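YaeO (Vibrio cholerae serotype O1, PDB 6JIE) inhibits Rho-dependent transcription termination, apparently by dissociating the Rho hexamer, and is a structural homologue of the RNA chaperone Hfq. Local coordinates at residues L18-T23 with S64-L69; E11-F16 with P73-I78; Q44-L49 with L57-Q62. All coordinates share one frame; numbering follows the deposited sequence.

Contact 1: L18-T23 with S64-L69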
# COMPACT_ATOMS: atom_id res chain seq x y z
N LEU A 18 5.92 1.09 -3.91
CA LEU A 18 6.12 0.15 -2.82
C LEU A 18 5.55 0.70 -1.52
O LEU A 18 5.69 1.90 -1.25
CB LEU A 18 7.61 -0.13 -2.63
CG LEU A 18 8.31 -0.87 -3.77
CD1 LEU A 18 9.74 -1.19 -3.36
CD2 LEU A 18 7.56 -2.14 -4.13
N PRO A 19 4.96 -0.15 -0.68
CA PRO A 19 4.61 0.28 0.68
C PRO A 19 5.87 0.42 1.51
O PRO A 19 6.69 -0.50 1.58
CB PRO A 19 3.73 -0.86 1.19
CG PRO A 19 4.21 -2.07 0.43
CD PRO A 19 4.59 -1.55 -0.94
N VAL A 20 6.04 1.59 2.14
CA VAL A 20 7.26 1.88 2.89
C VAL A 20 6.95 2.62 4.18
O VAL A 20 5.94 3.32 4.29
CB VAL A 20 8.28 2.72 2.08
CG1 VAL A 20 8.80 1.90 0.88
CG2 VAL A 20 7.69 4.03 1.61
N LYS A 21 7.84 2.45 5.14
CA LYS A 21 7.89 3.21 6.38
C LYS A 21 9.09 4.14 6.29
O LYS A 21 10.23 3.69 6.14
CB LYS A 21 8.01 2.28 7.59
CG LYS A 21 8.32 2.99 8.91
CD LYS A 21 8.64 1.95 9.98
CE LYS A 21 9.29 2.54 11.21
NZ LYS A 21 9.86 1.46 12.08
N LEU A 22 8.83 5.44 6.40
CA LEU A 22 9.88 6.44 6.33
C LEU A 22 10.11 7.03 7.71
O LEU A 22 9.16 7.41 8.39
CB LEU A 22 9.53 7.57 5.36
CG LEU A 22 9.14 7.13 3.95
CD1 LEU A 22 8.90 8.38 3.13
CD2 LEU A 22 10.24 6.30 3.33
N THR A 23 11.37 7.07 8.12
CA THR A 23 11.74 7.72 9.37
C THR A 23 12.58 8.95 9.04
O THR A 23 13.56 8.86 8.30
CB THR A 23 12.52 6.76 10.28
OG1 THR A 23 11.79 5.54 10.46
CG2 THR A 23 12.74 7.40 11.65
N SER A 64 15.90 9.70 7.31
CA SER A 64 16.87 8.88 8.04
C SER A 64 16.88 7.44 7.56
O SER A 64 17.95 6.84 7.43
CB SER A 64 16.57 8.91 9.54
OG SER A 64 17.52 8.13 10.25
N SER A 65 15.71 6.86 7.28
CA SER A 65 15.66 5.49 6.81
C SER A 65 14.37 5.26 6.04
O SER A 65 13.38 5.98 6.22
CB SER A 65 15.78 4.49 7.97
OG SER A 65 14.69 4.62 8.88
N MET A 66 14.41 4.27 5.15
CA MET A 66 13.23 3.79 4.44
C MET A 66 13.16 2.28 4.63
O MET A 66 14.14 1.57 4.37
CB MET A 66 13.29 4.12 2.94
CG MET A 66 12.22 3.43 2.11
SD MET A 66 12.20 4.06 0.42
CE MET A 66 13.76 3.40 -0.15
N GLU A 67 12.02 1.79 5.11
CA GLU A 67 11.82 0.38 5.42
C GLU A 67 10.71 -0.19 4.54
O GLU A 67 9.63 0.40 4.44
CB GLU A 67 11.47 0.20 6.90
CG GLU A 67 11.08 -1.22 7.30
CD GLU A 67 10.86 -1.36 8.79
OE1 GLU A 67 11.23 -0.43 9.53
OE2 GLU A 67 10.34 -2.40 9.22
N ALA A 68 10.99 -1.33 3.90
CA ALA A 68 9.96 -2.02 3.13
C ALA A 68 8.86 -2.56 4.04
O ALA A 68 9.13 -3.17 5.07
CB ALA A 68 10.58 -3.17 2.35
N LEU A 69 7.60 -2.34 3.64
CA LEU A 69 6.47 -2.95 4.33
C LEU A 69 5.89 -4.13 3.55
O LEU A 69 4.81 -4.63 3.91
CB LEU A 69 5.37 -1.91 4.60
CG LEU A 69 5.80 -0.75 5.49
CD1 LEU A 69 4.67 0.25 5.67
CD2 LEU A 69 6.31 -1.26 6.84
O HOH W 1 11.99 3.81 8.42
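Lys21 and Glu67 face each other at a hydrogen-bonded pair in the middle of an antiparallel strand pairing, Lys21 N donating to Glu67 O at 2.8 Å and Glu67 N returning the bond to Lys21 O. Thr23 N to Ser65 O and Leu69 N to Pro19 O carry the ladder on in both directions. At the Thr23 end the pattern breaks into a classic beta bulge: Ser64 N at 2.7 Å and Ser65 N at 3.1 Å both grip Thr23 O, so two residues of one strand sit opposite one of the other.

On the face bearing Lys21 and Thr23 the polar side chains meet. The lysine and glutamate chains are both extended and slant across one another, bringing NZ within 3.5 Å of Glu67 OE1, a weak salt bridge; Lys21 CD lies just as close to that oxygen. Beside them a water donates to Lys21 O and is also hydrogen-bonded to Thr23 OG1 (2.7 Å) and Ser65 OG (2.9 Å), tying both strands together over the sheet.

The face bearing Val20, Leu22 and Met66 is apolar. Met66 CG, anti to its backbone N (chi1 170°), meets both neighbours. Leu22 runs beside Met66 in the same direction, with Leu22 CD2 3.7 Å from Met66 CG, while Val20, slanting across Met66, brings CG1 to 3.9 Å from the same Met66 CG. At the far end Leu69 CB packs on Pro19 CB.

Pro19 also packs on Glu11 and Leu69 on Leu15 of the second subunit. The pair lies inside a four-stranded antiparallel sheet, flanked by strands 29-31 and 77-79. Its apolar face is covered by helix 9-15, which lays Ala13 and Ile10 on Met66, and by strand 45-50, which brings Leu49 to Val20 and Leu22.

Contact 2: E11-F16 with P73-I78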
# COMPACT_ATOMS: atom_id res chain seq x y z
N GLU A 11 13.81 6.42 -5.82
CA GLU A 11 13.23 6.35 -7.15
C GLU A 11 12.60 4.99 -7.41
O GLU A 11 11.49 4.90 -7.94
CB GLU A 11 14.30 6.66 -8.19
CG GLU A 11 13.88 6.42 -9.64
CD GLU A 11 14.96 6.80 -10.64
OE1 GLU A 11 16.06 6.20 -10.60
OE2 GLU A 11 14.70 7.70 -11.47
N LEU A 12 13.29 3.92 -7.01
CA LEU A 12 12.77 2.58 -7.23
C LEU A 12 11.51 2.31 -6.42
O LEU A 12 10.57 1.70 -6.94
CB LEU A 12 13.86 1.55 -6.91
CG LEU A 12 13.51 0.07 -7.04
CD1 LEU A 12 14.74 -0.68 -7.51
CD2 LEU A 12 13.04 -0.50 -5.71
N ALA A 13 11.45 2.76 -5.16
CA ALA A 13 10.23 2.62 -4.37
C ALA A 13 9.05 3.31 -5.04
O ALA A 13 7.93 2.79 -5.04
CB ALA A 13 10.43 3.18 -2.96
N CYS A 14 9.27 4.50 -5.60
CA CYS A 14 8.20 5.18 -6.32
C CYS A 14 7.85 4.47 -7.62
O CYS A 14 6.67 4.39 -7.99
CB CYS A 14 8.62 6.62 -6.59
SG CYS A 14 8.79 7.59 -5.08
N LEU A 15 8.86 3.97 -8.35
CA LEU A 15 8.60 3.31 -9.63
C LEU A 15 7.62 2.16 -9.46
O LEU A 15 6.70 1.98 -10.27
CB LEU A 15 9.92 2.81 -10.24
CG LEU A 15 9.84 2.10 -11.58
CD1 LEU A 15 9.41 3.10 -12.65
CD2 LEU A 15 11.19 1.46 -11.92
N PHE A 16 7.80 1.37 -8.41
CA PHE A 16 6.97 0.20 -8.15
C PHE A 16 5.86 0.47 -7.14
O PHE A 16 5.16 -0.46 -6.74
CB PHE A 16 7.85 -0.95 -7.65
CG PHE A 16 8.90 -1.39 -8.65
CD1 PHE A 16 8.56 -1.64 -9.97
CD2 PHE A 16 10.22 -1.56 -8.27
CE1 PHE A 16 9.51 -2.06 -10.91
CE2 PHE A 16 11.19 -1.98 -9.21
CZ PHE A 16 10.82 -2.22 -10.52
N PRO A 73 12.40 -7.99 -3.56
CA PRO A 73 13.83 -8.31 -3.58
C PRO A 73 14.75 -7.10 -3.50
O PRO A 73 15.97 -7.27 -3.57
CB PRO A 73 13.99 -9.01 -4.93
CG PRO A 73 13.00 -8.31 -5.79
CD PRO A 73 11.80 -8.12 -4.90
N HIS A 74 14.22 -5.89 -3.34
CA HIS A 74 15.05 -4.71 -3.53
C HIS A 74 15.68 -4.22 -2.24
O HIS A 74 16.88 -3.93 -2.21
CB HIS A 74 14.22 -3.60 -4.18
CG HIS A 74 13.54 -4.06 -5.43
ND1 HIS A 74 14.23 -4.34 -6.58
CD2 HIS A 74 12.24 -4.35 -5.68
CE1 HIS A 74 13.38 -4.75 -7.51
NE2 HIS A 74 12.17 -4.77 -6.99
N PHE A 75 14.90 -4.13 -1.16
CA PHE A 75 15.45 -3.70 0.11
C PHE A 75 14.56 -4.16 1.25
O PHE A 75 13.36 -4.43 1.07
CB PHE A 75 15.64 -2.17 0.17
CG PHE A 75 14.38 -1.39 -0.08
CD1 PHE A 75 13.53 -1.06 0.97
CD2 PHE A 75 14.07 -0.95 -1.36
CE1 PHE A 75 12.38 -0.32 0.74
CE2 PHE A 75 12.93 -0.22 -1.60
CZ PHE A 75 12.08 0.11 -0.54
N SER A 76 15.17 -4.24 2.43
CA SER A 76 14.46 -4.32 3.70
C SER A 76 14.49 -2.94 4.36
O SER A 76 13.53 -2.17 4.24
CB SER A 76 15.08 -5.38 4.61
OG SER A 76 14.81 -6.68 4.11
N VAL A 77 15.61 -2.60 5.02
CA VAL A 77 15.80 -1.28 5.61
C VAL A 77 17.00 -0.61 4.94
O VAL A 77 18.09 -1.19 4.88
CB VAL A 77 16.01 -1.35 7.13
CG1 VAL A 77 16.14 0.05 7.70
CG2 VAL A 77 14.85 -2.08 7.79
N ILE A 78 16.77 0.61 4.44
CA ILE A 78 17.79 1.46 3.86
C ILE A 78 18.04 2.59 4.84
O ILE A 78 17.09 3.26 5.28
CB ILE A 78 17.35 2.02 2.49
CG1 ILE A 78 17.17 0.90 1.46
CG2 ILE A 78 18.31 3.08 2.00
CD1 ILE A 78 18.45 0.18 1.12
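Leu12 and His74 mark the nearest backbone approach between the end of helix 9-15 and the irregular segment leading into strand 77-79, yet their CA atoms stay 8.5 Å apart and the gap is bridged by side chains alone. Helical phi/psi stops at Phe16, although its N still bonds to Leu12 O. An N-terminal helix laid against a strongly bent antiparallel sheet is the arrangement of the Sm-like fold, in keeping with the homology to Hfq; here the chain before the last strand closes over the helix from one side.

Leu12 meets both the His74 and the Phe75 ring. Its CG lies anti to the backbone N (chi1 178°), and from it CD2 settles over one face of the imidazole, 4.0 Å from the ring centroid in a CH-pi contact, while CD1 lies nearer ND1. Pro73 CG stands over the centre of the opposite face, so the imidazole is sandwiched between two aliphatic groups. Gln72 OE1 steadies the turn by accepting from both His74 N and Phe75 N.

Leu12 CD2 and Ala13 CB reach the rim of the Phe75 ring close to its plane, the latter 4.2 Å from CZ. Phe75 is buried and also rests on Met66, Ala68 and Leu18, which places it between helix and sheet.

Toward the surface Phe16 approaches His74 with the ring planes inclined by 20° and displaced, their centroids 5.2 Å apart and with little overlap; the nearest atoms are Phe16 CE2 and His74 NE2, at 3.7 Å.

Contact 3: Q44-L49 with L57-Q62. With MG (magnesium ion), chain C.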
# COMPACT_ATOMS: atom_id res chain seq x y z
N GLN A 44 12.33 22.09 -2.74
CA GLN A 44 13.12 21.04 -2.12
C GLN A 44 12.70 19.69 -2.68
O GLN A 44 11.52 19.47 -2.93
CB GLN A 44 12.93 21.06 -0.61
CG GLN A 44 13.37 22.38 0.04
CD GLN A 44 12.73 22.63 1.40
OE1 GLN A 44 11.64 22.15 1.69
NE2 GLN A 44 13.41 23.41 2.24
N GLU A 45 13.67 18.80 -2.90
CA GLU A 45 13.37 17.47 -3.42
C GLU A 45 12.61 16.68 -2.37
O GLU A 45 13.04 16.61 -1.21
CB GLU A 45 14.64 16.72 -3.80
CG GLU A 45 15.47 17.33 -4.92
CD GLU A 45 16.52 16.36 -5.44
OE1 GLU A 45 16.12 15.31 -5.99
OE2 GLU A 45 17.73 16.63 -5.27
N CYS A 46 11.51 16.05 -2.78
CA CYS A 46 10.66 15.32 -1.85
C CYS A 46 10.28 13.98 -2.45
O CYS A 46 10.29 13.78 -3.67
CB CYS A 46 9.38 16.10 -1.53
SG CYS A 46 9.68 17.58 -0.55
N ILE A 47 9.92 13.05 -1.57
CA ILE A 47 9.14 11.88 -1.95
C ILE A 47 7.69 12.15 -1.56
O ILE A 47 7.42 12.63 -0.45
CB ILE A 47 9.67 10.60 -1.30
CG1 ILE A 47 8.71 9.42 -1.58
CG2 ILE A 47 9.87 10.81 0.18
CD1 ILE A 47 9.19 8.10 -1.05
N ALA A 48 6.76 11.88 -2.47
CA ALA A 48 5.34 11.96 -2.17
C ALA A 48 4.92 10.61 -1.60
O ALA A 48 5.07 9.59 -2.27
CB ALA A 48 4.52 12.30 -3.41
N LEU A 49 4.45 10.62 -0.36
CA LEU A 49 4.09 9.39 0.35
C LEU A 49 2.60 9.44 0.61
O LEU A 49 2.12 10.31 1.34
CB LEU A 49 4.87 9.25 1.65
CG LEU A 49 4.61 7.96 2.43
CD1 LEU A 49 5.24 6.79 1.72
CD2 LEU A 49 5.16 8.09 3.84
N LEU A 57 4.52 15.43 1.35
CA LEU A 57 5.75 15.68 0.60
C LEU A 57 6.87 15.80 1.62
O LEU A 57 6.98 16.83 2.30
CB LEU A 57 5.67 16.94 -0.26
CG LEU A 57 4.63 16.94 -1.37
CD1 LEU A 57 4.76 18.19 -2.20
CD2 LEU A 57 4.77 15.69 -2.22
N LEU A 58 7.68 14.76 1.70
CA LEU A 58 8.72 14.62 2.71
C LEU A 58 10.08 14.83 2.07
O LEU A 58 10.42 14.16 1.09
CB LEU A 58 8.65 13.24 3.37
CG LEU A 58 7.33 13.00 4.08
CD1 LEU A 58 7.16 11.51 4.43
CD2 LEU A 58 7.30 13.85 5.33
N GLU A 59 10.86 15.74 2.64
CA GLU A 59 12.13 16.13 2.04
C GLU A 59 13.10 14.97 2.07
O GLU A 59 13.40 14.42 3.14
CB GLU A 59 12.71 17.31 2.80
CG GLU A 59 11.94 18.59 2.68
CD GLU A 59 12.44 19.61 3.68
OE1 GLU A 59 13.52 20.21 3.46
OE2 GLU A 59 11.76 19.78 4.71
N THR A 60 13.64 14.61 0.90
CA THR A 60 14.57 13.50 0.86
C THR A 60 15.82 13.79 1.67
O THR A 60 16.38 12.86 2.26
CB THR A 60 14.91 13.12 -0.58
OG1 THR A 60 15.59 14.20 -1.24
CG2 THR A 60 13.64 12.75 -1.35
N ASP A 61 16.26 15.06 1.73
CA ASP A 61 17.41 15.42 2.57
C ASP A 61 17.14 15.18 4.05
O ASP A 61 18.08 15.18 4.85
CB ASP A 61 17.80 16.90 2.42
CG ASP A 61 18.38 17.22 1.05
OD1 ASP A 61 18.21 18.38 0.62
OD2 ASP A 61 18.99 16.33 0.43
N GLN A 62 15.88 15.04 4.44
CA GLN A 62 15.51 14.83 5.84
C GLN A 62 15.20 13.38 6.15
O GLN A 62 14.78 13.08 7.27
CB GLN A 62 14.33 15.73 6.21
CG GLN A 62 14.69 17.20 6.17
CD GLN A 62 15.79 17.53 7.16
OE1 GLN A 62 15.84 16.96 8.26
NE2 GLN A 62 16.70 18.41 6.77
MG MG C . 17.69 20.24 1.71
O HOH W 2 10.26 22.48 4.09
O HOH W 3 15.34 17.28 0.11
O HOH W 4 17.69 17.43 -2.00
O HOH W 5 16.14 13.54 -4.10
O HOH W 6 15.48 19.71 1.69
O HOH W 7 17.86 20.01 3.80
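Ile47 and Leu58 form the firm part of this contact: Ile47 N bonds to Leu58 O at 2.9 Å, and Leu58 N comes back to Ile47 O almost straight, at an N-H...O angle of 175°. Around this pair the side chains are apolar and mostly buried. Leu49 CD2 meets Leu58 CD1, Ile47 CG2 lies against Leu58 O and CB, and on the other face Leu57 CD2 packs 3.6 Å from Ala48 CB.

These are the two arms of the beta hairpin 45-50/55-59, which with strand 33-39 makes a three-stranded antiparallel sheet of the Hfq-like fold. The pairing changes at its end. Cys46 and Glu59 form a non-hydrogen-bonded pair whose side chains diverge, and the chain turns at Thr60 into a short 3-10 segment, although Thr60 N still bonds to Glu45 O at 3.0 Å. Thr60 CG2, anti to the carbonyl carbon, tucks in against Ile47 N.

At this end of the pairing, where Glu45 and Asp61 are exposed, water does much of the joining. The Gln44 amide and the Glu59 carboxylate lie stacked, their planes 8° apart; the two OE1 acceptors are 3.2 Å from each other without bonding, and one water donates to Gln44 OE1 and, weakly, to Glu59 OE2. A second water links Glu45 O to Asp61 N. Asp61 OD1 binds a magnesium ion at 2.2 Å. One of the two waters bound to that ion donates to Glu59 OE1 at 2.7 Å, making Glu59 a second-shell partner of the metal. The Glu45 carboxylate is tied to Asp61 by weak bonds from one water, to Glu45 OE2 and to Asp61 OD1.

Along the chain the three contacts are nested: contact 3 lies inside the loop closed by contact 1, and contact 1 inside that closed by contact 2. Contacts 1 and 2, centres 9 Å apart, share the four-stranded sheet, where strands 63-68 and 77-79 are neighbours. Contact 3 belongs to the three-stranded sheet, about 13 Å from the centre of contact 1, yet Leu22 packs on Leu49, Ile47 and Leu58, and Val20 on Leu49, joining both sheets in one interior. Contact 2 lies about 15 Å from contact 3 between centres, and the helix reaches it through Cys14 on Ile47. Contact 3, with its magnesium at Asp61, lies across the chain's centre from contact 2, in what is consistent with an Hfq-like fold.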